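Local coordinates for protein hydrogenase maturation factor (Thermoanaerobacter tengcongensis, PDB 3VTH) that probably transfers the carbamoyl group of carbamoyl phosphate, with ATP, to the C-terminal cysteine of HypE during [NiFe]-hydrogenase maturation, at residues 296-299 and 303-306; 236-241 and 324-329; 39-44 and 48-53; 12-17 and 61-66. One frame throughout, in Å; residues are numbered along the deposited sequence.

Contact 1: residues 296-299 and 303-306. With APC (diphosphomethylphosphonic acid adenosyl ester), chain F.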
loop_
_atom_site.group_PDB
_atom_site.type_symbol
_atom_site.label_atom_id
_atom_site.label_comp_id
_atom_site.label_asym_id
_atom_site.label_seq_id
_atom_site.Cartn_x
_atom_site.Cartn_y
_atom_site.Cartn_z
ATOM N N GLY A 296 1.698 -20.977 -13.551
ATOM C CA GLY A 296 1.241 -20.804 -12.174
ATOM C C GLY A 296 1.805 -19.597 -11.446
ATOM O O GLY A 296 1.571 -19.437 -10.248
ATOM N N ILE A 297 2.560 -18.745 -12.140
ATOM C CA ILE A 297 3.008 -17.497 -11.518
ATOM C C ILE A 297 1.899 -16.450 -11.676
ATOM O O ILE A 297 1.376 -15.902 -10.684
ATOM C CB ILE A 297 4.360 -16.954 -12.116
ATOM C CG1 ILE A 297 5.545 -17.910 -11.858
ATOM C CG2 ILE A 297 4.661 -15.535 -11.631
ATOM C CD1 ILE A 297 5.890 -18.104 -10.416
ATOM N N ALA A 298 1.569 -16.144 -12.926
ATOM C CA ALA A 298 0.561 -15.127 -13.208
ATOM C C ALA A 298 -0.201 -15.487 -14.473
ATOM O O ALA A 298 -0.289 -14.693 -15.419
ATOM C CB ALA A 298 1.205 -13.738 -13.320
ATOM N N ASP A 299 -0.752 -16.697 -14.482
ATOM C CA ASP A 299 -1.473 -17.206 -15.642
ATOM C C ASP A 299 -2.667 -16.315 -15.970
ATOM O O ASP A 299 -3.394 -15.890 -15.073
ATOM C CB ASP A 299 -1.969 -18.634 -15.410
ATOM C CG ASP A 299 -0.838 -19.619 -15.135
ATOM O OD1 ASP A 299 -1.126 -20.654 -14.504
ATOM O OD2 ASP A 299 0.325 -19.364 -15.540
ATOM N N THR A 303 0.389 -8.903 -16.803
ATOM C CA THR A 303 1.341 -8.227 -15.917
ATOM C C THR A 303 2.036 -9.201 -14.955
ATOM O O THR A 303 1.517 -10.276 -14.665
ATOM C CB THR A 303 0.655 -7.158 -15.052
ATOM O OG1 THR A 303 -0.365 -7.788 -14.260
ATOM C CG2 THR A 303 0.021 -6.029 -15.931
ATOM N N LEU A 304 3.213 -8.810 -14.476
ATOM C CA LEU A 304 3.946 -9.540 -13.463
ATOM C C LEU A 304 4.241 -8.565 -12.319
ATOM O O LEU A 304 4.536 -7.395 -12.568
ATOM C CB LEU A 304 5.263 -10.029 -14.071
ATOM C CG LEU A 304 5.836 -11.440 -13.927
ATOM C CD1 LEU A 304 4.784 -12.563 -13.960
ATOM C CD2 LEU A 304 6.887 -11.646 -15.063
ATOM N N GLY A 305 4.171 -9.048 -11.078
ATOM C CA GLY A 305 4.570 -8.252 -9.921
ATOM C C GLY A 305 6.020 -8.567 -9.625
ATOM O O GLY A 305 6.352 -9.716 -9.329
ATOM N N VAL A 306 6.887 -7.560 -9.732
ATOM C CA VAL A 306 8.331 -7.785 -9.593
ATOM C C VAL A 306 8.945 -6.861 -8.559
ATOM O O VAL A 306 8.618 -5.689 -8.508
ATOM C CB VAL A 306 9.074 -7.612 -10.949
ATOM C CG1 VAL A 306 10.556 -7.976 -10.815
ATOM C CG2 VAL A 306 8.442 -8.503 -12.009
HETATM P PG APC F . -2.545 -14.595 1.308
HETATM O O1G APC F . -1.136 -14.397 1.804
HETATM O O2G APC F . -2.644 -15.701 0.286
HETATM O O3G APC F . -3.579 -14.709 2.391
HETATM P PB APC F . -2.105 -12.206 -0.244
HETATM O O1B APC F . -1.390 -11.438 0.824
HETATM O O2B APC F . -3.041 -11.385 -1.108
HETATM O O3B APC F . -3.037 -13.284 0.503
HETATM P PA APC F . 0.813 -12.603 -1.343
HETATM O O1A APC F . 1.501 -13.459 -2.380
HETATM O O2A APC F . 1.462 -12.578 -0.006
HETATM C C3A APC F . -0.935 -13.156 -1.271
HETATM O "O5'" APC F . 0.766 -11.061 -1.810
HETATM C "C5'" APC F . 1.165 -10.606 -3.100
HETATM C "C4'" APC F . 0.141 -9.585 -3.587
HETATM O "O4'" APC F . 0.637 -9.058 -4.823
HETATM C "C3'" APC F . -1.203 -10.259 -3.877
HETATM O "O3'" APC F . -2.311 -9.452 -3.442
HETATM C "C2'" APC F . -1.235 -10.343 -5.390
HETATM O "O2'" APC F . -2.575 -10.421 -5.913
HETATM C "C1'" APC F . -0.402 -9.129 -5.798
HETATM N N9 APC F . 0.125 -9.420 -7.127
HETATM C C8 APC F . 1.145 -10.259 -7.453
HETATM N N7 APC F . 1.297 -10.297 -8.800
HETATM C C5 APC F . 0.364 -9.481 -9.335
HETATM C C6 APC F . -0.046 -9.061 -10.694
HETATM N N6 APC F . 0.598 -9.522 -11.786
HETATM N N1 APC F . -1.079 -8.196 -10.805
HETATM C C2 APC F . -1.729 -7.705 -9.730
HETATM N N3 APC F . -1.431 -8.038 -8.464
HETATM C C4 APC F . -0.407 -8.905 -8.224
#
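Leu304 and Ala298 carry the apolar part of this contact, with Ile297 adding a third side chain. The methyl CD1 of Leu304 does the touching: it stands 3.8 Å from CB of Ala298 and equally far from CG2 of Ile297, whose side chain runs at a slant to that of the leucine. In Ile297, CG2 lies anti to the backbone N and CG1 beside it (chi1 -64°), and it is CG2 that meets the leucine. Ala298 CB also packs at 3.7 Å on the carbonyl O of Thr303, a van der Waals approach of methyl to backbone.

The two segments follow one another across a three-residue connection in the Sua5/YrdC-like (telomere recombination) region, an irregular loop folding back on the start of strand 303-307. That strand is an inner member of a mixed sheet, bonded through Leu304 to Leu286 and through Gly305 to Val254.

Polar interactions serve the nucleotide analogue and the loop. The adenine amino group N6 donates to Thr303 OG1 at 3.2 Å, with an angle of 156° at the hydrogen. Gly305 lies in the strand beside the base: a side-chain carbon on it would come about 3.0 Å from N7 of the analogue, a clash, so the absence of one lets the ring lie close. Within the loop, Gly296 N donates to Asp299 OD2 at 2.9 Å on the carboxylate's syn side; its approach to OD1 is weak.

Contact 2: residues 236-241 and 324-329. With MG (magnesium ion), chain G; APC (diphosphomethylphosphonic acid adenosyl ester), chain F.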
loop_
_atom_site.group_PDB
_atom_site.type_symbol
_atom_site.label_atom_id
_atom_site.label_comp_id
_atom_site.label_asym_id
_atom_site.label_seq_id
_atom_site.Cartn_x
_atom_site.Cartn_y
_atom_site.Cartn_z
ATOM N N GLU A 236 6.858 -27.318 -11.211
ATOM C CA GLU A 236 6.311 -28.170 -10.150
ATOM C C GLU A 236 6.498 -27.557 -8.753
ATOM O O GLU A 236 5.650 -27.760 -7.872
ATOM C CB GLU A 236 6.798 -29.639 -10.246
ATOM C CG GLU A 236 7.879 -30.034 -9.264
ATOM C CD GLU A 236 8.271 -31.507 -9.367
ATOM O OE1 GLU A 236 7.374 -32.377 -9.343
ATOM O OE2 GLU A 236 9.488 -31.791 -9.452
ATOM N N ALA A 237 7.568 -26.773 -8.568
ATOM C CA ALA A 237 7.815 -26.112 -7.289
ATOM C C ALA A 237 6.717 -25.099 -7.007
ATOM O O ALA A 237 6.233 -24.999 -5.880
ATOM C CB ALA A 237 9.191 -25.432 -7.264
ATOM N N VAL A 238 6.337 -24.359 -8.047
ATOM C CA VAL A 238 5.272 -23.359 -7.971
ATOM C C VAL A 238 3.937 -24.038 -7.678
ATOM O O VAL A 238 3.207 -23.589 -6.795
ATOM C CB VAL A 238 5.204 -22.491 -9.262
ATOM C CG1 VAL A 238 3.964 -21.558 -9.268
ATOM C CG2 VAL A 238 6.478 -21.680 -9.414
ATOM N N ALA A 239 3.630 -25.115 -8.403
ATOM C CA ALA A 239 2.430 -25.911 -8.154
ATOM C C ALA A 239 2.384 -26.435 -6.707
ATOM O O ALA A 239 1.333 -26.422 -6.073
ATOM C CB ALA A 239 2.334 -27.089 -9.151
ATOM N N THR A 240 3.519 -26.906 -6.193
ATOM C CA THR A 240 3.578 -27.414 -4.822
ATOM C C THR A 240 3.328 -26.304 -3.788
ATOM O O THR A 240 2.610 -26.516 -2.805
ATOM C CB THR A 240 4.922 -28.110 -4.557
ATOM O OG1 THR A 240 5.074 -29.171 -5.503
ATOM C CG2 THR A 240 4.987 -28.679 -3.132
ATOM N N LEU A 241 3.900 -25.127 -4.030
ATOM C CA LEU A 241 3.682 -23.982 -3.155
ATOM C C LEU A 241 2.203 -23.593 -3.106
ATOM O O LEU A 241 1.660 -23.370 -2.015
ATOM C CB LEU A 241 4.570 -22.791 -3.555
ATOM C CG LEU A 241 4.376 -21.481 -2.779
ATOM C CD1 LEU A 241 4.621 -21.727 -1.281
ATOM C CD2 LEU A 241 5.275 -20.381 -3.304
ATOM N N PRO A 324 15.060 -16.223 -10.954
ATOM C CA PRO A 324 14.243 -15.391 -10.079
ATOM C C PRO A 324 13.424 -16.268 -9.140
ATOM O O PRO A 324 13.239 -17.465 -9.406
ATOM C CB PRO A 324 13.313 -14.645 -11.046
ATOM C CG PRO A 324 13.653 -15.120 -12.441
ATOM C CD PRO A 324 14.522 -16.313 -12.327
ATOM N N ILE A 325 12.933 -15.688 -8.051
ATOM C CA ILE A 325 12.181 -16.475 -7.080
ATOM C C ILE A 325 10.846 -15.845 -6.700
ATOM O O ILE A 325 10.753 -14.639 -6.538
ATOM C CB ILE A 325 12.999 -16.714 -5.789
ATOM C CG1 ILE A 325 13.459 -15.365 -5.199
ATOM C CG2 ILE A 325 14.190 -17.666 -6.070
ATOM C CD1 ILE A 325 14.189 -15.451 -3.850
ATOM N N VAL A 326 9.830 -16.688 -6.522
ATOM C CA VAL A 326 8.575 -16.295 -5.889
ATOM C C VAL A 326 8.882 -15.801 -4.481
ATOM O O VAL A 326 9.762 -16.339 -3.810
ATOM C CB VAL A 326 7.609 -17.492 -5.805
ATOM C CG1 VAL A 326 6.395 -17.186 -4.909
ATOM C CG2 VAL A 326 7.161 -17.891 -7.204
ATOM N N MET A 327 8.191 -14.742 -4.067
ATOM C CA MET A 327 8.175 -14.310 -2.686
ATOM C C MET A 327 6.712 -14.074 -2.353
ATOM O O MET A 327 6.103 -13.118 -2.857
ATOM C CB MET A 327 8.968 -13.007 -2.504
ATOM C CG MET A 327 10.464 -13.187 -2.608
ATOM S SD MET A 327 11.094 -14.092 -1.182
ATOM C CE MET A 327 11.583 -12.734 -0.112
ATOM N N THR A 328 6.152 -14.946 -1.527
ATOM C CA THR A 328 4.768 -14.814 -1.100
ATOM C C THR A 328 4.807 -14.810 0.410
ATOM O O THR A 328 5.734 -15.353 1.002
ATOM C CB THR A 328 3.852 -15.940 -1.686
ATOM O OG1 THR A 328 2.473 -15.646 -1.395
ATOM C CG2 THR A 328 4.210 -17.310 -1.125
ATOM N N SER A 329 3.829 -14.183 1.046
ATOM C CA SER A 329 3.922 -14.005 2.483
ATOM C C SER A 329 3.804 -15.361 3.188
ATOM O O SER A 329 3.077 -16.254 2.742
ATOM C CB SER A 329 2.890 -12.981 2.983
ATOM O OG SER A 329 1.577 -13.479 2.838
HETATM MG MG MG G . 0.008 -12.610 1.710
HETATM P PG APC F . -2.545 -14.595 1.308
HETATM O O1G APC F . -1.136 -14.397 1.804
HETATM O O2G APC F . -2.644 -15.701 0.286
HETATM O O3G APC F . -3.579 -14.709 2.391
HETATM P PB APC F . -2.105 -12.206 -0.244
HETATM O O1B APC F . -1.390 -11.438 0.824
HETATM O O2B APC F . -3.041 -11.385 -1.108
HETATM O O3B APC F . -3.037 -13.284 0.503
HETATM P PA APC F . 0.813 -12.603 -1.343
HETATM O O1A APC F . 1.501 -13.459 -2.380
HETATM O O2A APC F . 1.462 -12.578 -0.006
HETATM C C3A APC F . -0.935 -13.156 -1.271
HETATM O "O5'" APC F . 0.766 -11.061 -1.810
HETATM C "C5'" APC F . 1.165 -10.606 -3.100
HETATM C "C4'" APC F . 0.141 -9.585 -3.587
HETATM O "O4'" APC F . 0.637 -9.058 -4.823
HETATM C "C3'" APC F . -1.203 -10.259 -3.877
HETATM O "O3'" APC F . -2.311 -9.452 -3.442
HETATM C "C2'" APC F . -1.235 -10.343 -5.390
HETATM O "O2'" APC F . -2.575 -10.421 -5.913
HETATM C "C1'" APC F . -0.402 -9.129 -5.798
HETATM N N9 APC F . 0.125 -9.420 -7.127
HETATM C C8 APC F . 1.145 -10.259 -7.453
HETATM N N7 APC F . 1.297 -10.297 -8.800
HETATM C C5 APC F . 0.364 -9.481 -9.335
HETATM C C6 APC F . -0.046 -9.061 -10.694
HETATM N N6 APC F . 0.598 -9.522 -11.786
HETATM N N1 APC F . -1.079 -8.196 -10.805
HETATM C C2 APC F . -1.729 -7.705 -9.730
HETATM N N3 APC F . -1.431 -8.038 -8.464
HETATM C C4 APC F . -0.407 -8.905 -8.224
HETATM O O HOH W 1 -0.721 -12.079 3.740
#
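The nucleotide-binding site of the Sua5/YrdC-like region is bordered by this helix-on-strand packing, in which Leu241 and Val238 of helix 235-245 meet Val326 and Thr328 of strand 325-329. Leu241 and its two partners on the strand reach toward each other tip to tip: its CD2 lies 3.7 Å from CG1 of Val326 and 3.9 Å from CG2 of Thr328, bridging two residues whose side chains emerge on the same side of the strand. CG of Leu241 is anti to the backbone N (chi1 176°), a setting that carries the branch toward the sheet. Val238 adds a looser approach, CG2 to CG2 of Val326 at 4.4 Å.

Strand 325-329 lies between strands 226-229 and 254-255 of the mixed sheet, and Leu228 touches both Leu241 and Thr328. The helix thus covers a face of the sheet whose strand end also supplies hydrogen-bond donors to the nucleotide and a ligand to the metal.

Thr328 divides its branches between the two tasks. Its methyl faces Leu241, whereas OG1, anti to N (chi1 -172°), donates to oxygen O1A on the alpha phosphorus of the analogue at 2.6 Å; OG1 is also bonded to Lys245. Beside it, Ser329 N donates to O2A at 3.0 Å with an angle of 160° at the hydrogen. Ser329 OG, also bonded to Asn331, binds the magnesium ion at 2.1 Å, alongside one oxygen from each of the three phosphorus groups and a water at 2.2 Å. O2A is therefore gripped by both the metal and the Ser329 amide, which probably draws off some of its negative charge.

Contact 3: residues 39-44 and 48-53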
loop_
_atom_site.group_PDB
_atom_site.type_symbol
_atom_site.label_atom_id
_atom_site.label_comp_id
_atom_site.label_asym_id
_atom_site.label_seq_id
_atom_site.Cartn_x
_atom_site.Cartn_y
_atom_site.Cartn_z
ATOM N N LYS A 39 28.975 25.937 18.657
ATOM C CA LYS A 39 28.959 25.198 19.911
ATOM C C LYS A 39 27.491 24.992 20.269
ATOM O O LYS A 39 26.617 25.687 19.742
ATOM C CB LYS A 39 29.693 26.020 20.987
ATOM C CG LYS A 39 31.198 26.103 20.746
ATOM C CD LYS A 39 31.737 27.468 21.127
ATOM C CE LYS A 39 33.264 27.586 20.880
ATOM N NZ LYS A 39 33.647 27.229 19.471
ATOM N N GLY A 40 27.206 24.054 21.159
ATOM C CA GLY A 40 25.816 23.747 21.493
ATOM C C GLY A 40 25.569 22.262 21.622
ATOM O O GLY A 40 26.492 21.501 21.936
ATOM N N ILE A 41 24.325 21.862 21.368
ATOM C CA ILE A 41 23.868 20.495 21.577
ATOM C C ILE A 41 22.840 20.102 20.522
ATOM O O ILE A 41 22.161 20.961 19.928
ATOM C CB ILE A 41 23.278 20.286 23.024
ATOM C CG1 ILE A 41 22.090 21.235 23.282
ATOM C CG2 ILE A 41 24.380 20.477 24.090
ATOM C CD1 ILE A 41 21.210 20.861 24.454
ATOM N N VAL A 42 22.741 18.803 20.276
ATOM C CA VAL A 42 21.657 18.243 19.471
ATOM C C VAL A 42 21.172 16.963 20.153
ATOM O O VAL A 42 21.968 16.220 20.743
ATOM C CB VAL A 42 22.072 17.988 17.994
ATOM C CG1 VAL A 42 23.225 16.977 17.883
ATOM C CG2 VAL A 42 20.863 17.518 17.129
ATOM N N TYR A 43 19.864 16.716 20.084
ATOM C CA TYR A 43 19.288 15.488 20.602
ATOM C C TYR A 43 17.925 15.215 19.977
ATOM O O TYR A 43 17.248 16.135 19.511
ATOM C CB TYR A 43 19.188 15.503 22.144
ATOM C CG TYR A 43 18.336 16.609 22.755
ATOM C CD1 TYR A 43 18.918 17.797 23.201
ATOM C CD2 TYR A 43 16.960 16.451 22.917
ATOM C CE1 TYR A 43 18.139 18.811 23.790
ATOM C CE2 TYR A 43 16.166 17.464 23.487
ATOM C CZ TYR A 43 16.774 18.636 23.921
ATOM O OH TYR A 43 16.015 19.622 24.477
ATOM N N ASN A 44 17.548 13.943 19.975
ATOM C CA ASN A 44 16.211 13.526 19.600
ATOM C C ASN A 44 15.268 13.783 20.750
ATOM O O ASN A 44 15.563 13.424 21.891
ATOM C CB ASN A 44 16.196 12.029 19.277
ATOM C CG ASN A 44 16.669 11.731 17.871
ATOM O OD1 ASN A 44 16.656 10.581 17.439
ATOM N ND2 ASN A 44 17.094 12.776 17.144
ATOM N N GLY A 48 10.615 15.399 17.527
ATOM C CA GLY A 48 11.510 15.413 16.397
ATOM C C GLY A 48 12.972 15.593 16.762
ATOM O O GLY A 48 13.558 14.789 17.506
ATOM N N LEU A 49 13.558 16.655 16.225
ATOM C CA LEU A 49 14.959 16.945 16.450
ATOM C C LEU A 49 15.079 18.323 17.076
ATOM O O LEU A 49 14.418 19.269 16.638
ATOM C CB LEU A 49 15.748 16.843 15.137
ATOM C CG LEU A 49 17.265 17.025 15.277
ATOM C CD1 LEU A 49 17.932 15.753 15.791
ATOM C CD2 LEU A 49 17.854 17.460 13.960
ATOM N N TYR A 50 15.876 18.400 18.133
ATOM C CA TYR A 50 16.141 19.635 18.859
ATOM C C TYR A 50 17.625 20.025 18.753
ATOM O O TYR A 50 18.534 19.202 19.000
ATOM C CB TYR A 50 15.756 19.443 20.321
ATOM C CG TYR A 50 15.959 20.654 21.206
ATOM C CD1 TYR A 50 17.225 21.005 21.664
ATOM C CD2 TYR A 50 14.876 21.432 21.599
ATOM C CE1 TYR A 50 17.404 22.106 22.507
ATOM C CE2 TYR A 50 15.043 22.536 22.420
ATOM C CZ TYR A 50 16.309 22.863 22.872
ATOM O OH TYR A 50 16.465 23.951 23.684
ATOM N N ILE A 51 17.863 21.288 18.413
ATOM C CA ILE A 51 19.219 21.823 18.235
ATOM C C ILE A 51 19.349 23.160 18.948
ATOM O O ILE A 51 18.438 23.989 18.886
ATOM C CB ILE A 51 19.555 22.055 16.736
ATOM C CG1 ILE A 51 19.445 20.759 15.920
ATOM C CG2 ILE A 51 20.973 22.640 16.565
ATOM C CD1 ILE A 51 19.275 21.001 14.414
ATOM N N GLU A 52 20.478 23.350 19.628
ATOM C CA GLU A 52 20.905 24.659 20.134
ATOM C C GLU A 52 22.291 24.922 19.556
ATOM O O GLU A 52 23.203 24.103 19.739
ATOM C CB GLU A 52 21.003 24.659 21.661
ATOM C CG GLU A 52 19.665 24.556 22.391
ATOM C CD GLU A 52 19.777 24.671 23.919
ATOM O OE1 GLU A 52 20.812 25.160 24.430
ATOM O OE2 GLU A 52 18.808 24.271 24.613
ATOM N N VAL A 53 22.443 26.033 18.837
ATOM C CA VAL A 53 23.754 26.418 18.287
ATOM C C VAL A 53 24.103 27.834 18.715
ATOM O O VAL A 53 23.221 28.698 18.782
ATOM C CB VAL A 53 23.830 26.299 16.736
ATOM C CG1 VAL A 53 23.968 24.833 16.311
ATOM C CG2 VAL A 53 22.602 26.939 16.066
#
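Tyr43 and Tyr50 pair across the strands of an antiparallel beta hairpin, their side chains lying alongside and pointing the same way. The ring planes are inclined by only 20° but slid apart, with centroids separated by 4.6 Å, so overlap is slight. The slide puts OH of Tyr43 over the centre of the Tyr50 ring, though the closeness of the rings is doubtful in detail, while CB of Tyr50 makes a CH-pi contact over the Tyr43 face, 4.0 Å from its centroid. Tyr50 CG is anti to N (chi1 -179°), which brings its ring face against that hydroxyl.

On the same face, Ile41 CG1 lies 3.9 Å from CB of Glu52. Glu52 OE2 accepts from Tyr50 OH at 2.5 Å on the anti side of the carboxylate, fixing the phenol; Lys88 and Tyr90 hold OE1. On the other face Val42 CG2 meets Leu49 CD1 and Ile51 CG1, each at 3.7 Å.

Two hydrogen-bonded pairs, Ile41 with Glu52 and Tyr43 with Tyr50, keep this register. A leucine in place of Tyr50 would probably leave Glu52 OE2 without this donor and the Tyr43 hydroxyl without the aromatic face it lies over.

The hairpin belongs to the acylphosphatase-like region and carries Asn44, predicted to be catalytic, near Arg26 and a bound phosphate. Its chemistry implies a division: tyrosines and a carboxylate on one face; on the other, aliphatic side chains packed on helix 25-35, with Asn44 at the end by Arg26.

Contact 4: residues 12-17 and 61-66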
loop_
_atom_site.group_PDB
_atom_site.type_symbol
_atom_site.label_atom_id
_atom_site.label_comp_id
_atom_site.label_asym_id
_atom_site.label_seq_id
_atom_site.Cartn_x
_atom_site.Cartn_y
_atom_site.Cartn_z
ATOM N N ARG A 12 20.858 30.244 18.603
ATOM C CA ARG A 12 19.586 29.884 17.999
ATOM C C ARG A 12 19.126 28.525 18.497
ATOM O O ARG A 12 19.926 27.615 18.636
ATOM C CB ARG A 12 19.701 29.832 16.470
ATOM C CG ARG A 12 19.983 31.158 15.806
ATOM C CD ARG A 12 18.829 32.115 15.957
ATOM N NE ARG A 12 19.099 33.370 15.257
ATOM C CZ ARG A 12 19.761 34.398 15.780
ATOM N NH1 ARG A 12 20.231 34.340 17.025
ATOM N NH2 ARG A 12 19.946 35.492 15.053
ATOM N N GLN A 13 17.832 28.399 18.775
ATOM C CA GLN A 13 17.245 27.086 19.005
ATOM C C GLN A 13 16.506 26.698 17.736
ATOM O O GLN A 13 15.758 27.507 17.186
ATOM C CB GLN A 13 16.298 27.129 20.197
ATOM C CG GLN A 13 15.495 25.858 20.403
ATOM C CD GLN A 13 14.319 26.109 21.323
ATOM O OE1 GLN A 13 14.433 26.855 22.296
ATOM N NE2 GLN A 13 13.180 25.505 21.011
ATOM N N ILE A 14 16.741 25.472 17.269
ATOM C CA ILE A 14 16.175 24.975 16.018
ATOM C C ILE A 14 15.448 23.644 16.261
ATOM O O ILE A 14 16.029 22.700 16.789
ATOM C CB ILE A 14 17.270 24.811 14.917
ATOM C CG1 ILE A 14 18.011 26.140 14.679
ATOM C CG2 ILE A 14 16.649 24.301 13.591
ATOM C CD1 ILE A 14 19.393 25.993 14.026
ATOM N N ASN A 15 14.175 23.585 15.891
ATOM C CA ASN A 15 13.393 22.348 15.985
ATOM C C ASN A 15 13.014 21.905 14.590
ATOM O O ASN A 15 12.547 22.716 13.775
ATOM C CB ASN A 15 12.125 22.569 16.808
ATOM C CG ASN A 15 12.425 22.869 18.245
ATOM O OD1 ASN A 15 12.566 21.958 19.063
ATOM N ND2 ASN A 15 12.556 24.143 18.566
ATOM N N ILE A 16 13.235 20.627 14.310
ATOM C CA ILE A 16 12.947 20.082 12.997
ATOM C C ILE A 16 11.917 18.958 13.151
ATOM O O ILE A 16 12.047 18.110 14.041
ATOM C CB ILE A 16 14.226 19.582 12.312
ATOM C CG1 ILE A 16 15.337 20.653 12.432
ATOM C CG2 ILE A 16 13.932 19.143 10.838
ATOM C CD1 ILE A 16 16.540 20.409 11.591
ATOM N N PHE A 17 10.896 18.982 12.296
ATOM C CA PHE A 17 9.753 18.085 12.403
ATOM C C PHE A 17 9.569 17.277 11.125
ATOM O O PHE A 17 9.900 17.753 10.044
ATOM C CB PHE A 17 8.467 18.891 12.666
ATOM C CG PHE A 17 8.545 19.778 13.883
ATOM C CD1 PHE A 17 8.752 21.142 13.753
ATOM C CD2 PHE A 17 8.427 19.241 15.158
ATOM C CE1 PHE A 17 8.824 21.978 14.886
ATOM C CE2 PHE A 17 8.498 20.055 16.296
ATOM C CZ PHE A 17 8.697 21.429 16.158
ATOM N N GLU A 61 23.785 30.895 9.954
ATOM C CA GLU A 61 23.032 30.937 8.702
ATOM C C GLU A 61 23.463 29.853 7.699
ATOM O O GLU A 61 22.623 29.213 7.073
ATOM C CB GLU A 61 23.074 32.330 8.061
ATOM C CG GLU A 61 22.281 33.406 8.829
ATOM C CD GLU A 61 20.773 33.111 8.973
ATOM O OE1 GLU A 61 20.094 33.868 9.705
ATOM O OE2 GLU A 61 20.252 32.142 8.363
ATOM N N ALA A 62 24.769 29.675 7.546
ATOM C CA ALA A 62 25.330 28.628 6.684
ATOM C C ALA A 62 24.945 27.213 7.161
ATOM O O ALA A 62 24.602 26.346 6.360
ATOM C CB ALA A 62 26.850 28.788 6.587
ATOM N N PHE A 63 24.996 27.000 8.470
ATOM C CA PHE A 63 24.529 25.755 9.102
ATOM C C PHE A 63 23.045 25.470 8.771
ATOM O O PHE A 63 22.690 24.357 8.351
ATOM C CB PHE A 63 24.785 25.873 10.615
ATOM C CG PHE A 63 24.177 24.788 11.460
ATOM C CD1 PHE A 63 22.950 24.980 12.078
ATOM C CD2 PHE A 63 24.888 23.619 11.730
ATOM C CE1 PHE A 63 22.405 23.994 12.907
ATOM C CE2 PHE A 63 24.357 22.638 12.560
ATOM C CZ PHE A 63 23.111 22.821 13.143
ATOM N N ILE A 64 22.190 26.479 8.930
ATOM C CA ILE A 64 20.760 26.322 8.634
ATOM C C ILE A 64 20.541 26.011 7.147
ATOM O O ILE A 64 19.748 25.136 6.796
ATOM C CB ILE A 64 19.945 27.563 9.072
ATOM C CG1 ILE A 64 19.912 27.680 10.601
ATOM C CG2 ILE A 64 18.527 27.525 8.500
ATOM C CD1 ILE A 64 19.277 29.007 11.114
ATOM N N ARG A 65 21.264 26.728 6.290
ATOM C CA ARG A 65 21.211 26.529 4.842
ATOM C C ARG A 65 21.626 25.104 4.454
ATOM O O ARG A 65 21.010 24.503 3.575
ATOM C CB ARG A 65 22.108 27.552 4.149
ATOM C CG ARG A 65 21.823 27.786 2.683
ATOM C CD ARG A 65 22.542 29.063 2.177
ATOM N NE ARG A 65 24.000 28.958 2.304
ATOM C CZ ARG A 65 24.779 29.773 3.025
ATOM N NH1 ARG A 65 24.271 30.809 3.699
ATOM N NH2 ARG A 65 26.092 29.559 3.052
ATOM N N GLU A 66 22.662 24.569 5.104
ATOM C CA GLU A 66 23.071 23.176 4.851
ATOM C C GLU A 66 21.967 22.188 5.203
ATOM O O GLU A 66 21.709 21.254 4.448
ATOM C CB GLU A 66 24.360 22.807 5.581
ATOM C CG GLU A 66 25.616 22.882 4.719
ATOM C CD GLU A 66 25.843 21.611 3.914
ATOM O OE1 GLU A 66 26.117 20.558 4.528
ATOM O OE2 GLU A 66 25.753 21.665 2.665
#
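Ile14 is the central residue of this strand-to-helix packing, with Ile64 and Phe63 as its two partners on the helix. A single methyl makes the closest approaches: CD1 of Ile14 lies 3.8 Å from CE1 of Phe63 and 3.9 Å from CG1 of Ile64. It reaches that position because CG1 is anti to the carbonyl carbon of Ile14 (chi1 -57°) and CD1 extends beyond it (chi2 159°), projecting the chain from the strand toward the helix.

The methyl comes to the Phe63 ring at its edge, close to the ring plane, so the meeting is aliphatic to aromatic rim and not a CH-pi contact over the face. The two side chains slide past one another in opposite directions. CD1 of Ile14 is also 4.2 Å from CD1 of Phe63, along the CD1-CE1 edge of the ring. Against Ile64 the crossing is slanted, and CD1 of Ile64 stands 4.2 Å from CD1 of Ile14. All three residues are buried, and the CA atoms of Ile14 and Ile64 are 8.8 Å apart, leaving the side chains to fill the separation between strand and helix.

This is the packing of helix 57-69 on the sheet of the ferredoxin-like alpha/beta fold of acylphosphatases. Strand 10-17 lies between strands 48-55 and 76-85 there, Val53 touches both Ile14 and Phe63, and the other helix, 25-35, meets the Phe63 ring through Val29, Ile32 and Ala33.

Contacts 1 and 2 share the nucleotide pocket. Their centres are 11 Å apart and Ile297 joins them, its CD1 lying 3.5 Å from CG2 of Val326; contact 1 receives the adenine and contact 2 the phosphates and magnesium ion. Contacts 3 and 4 form a second pair, centres 9 Å apart, sharing a sheet in which strands 10-17 and 48-55 are neighbours: Ile51 O lies 2.8 Å from Ile14 N, probably a hydrogen bond. Along the chain, contact 1 nests inside the loop closed by contact 2, and contact 3 inside that of contact 4. The pairs are remote: centres of contacts 1 and 3 are about 49 Å apart, separating the nucleotide pocket from the predicted acylphosphatase site.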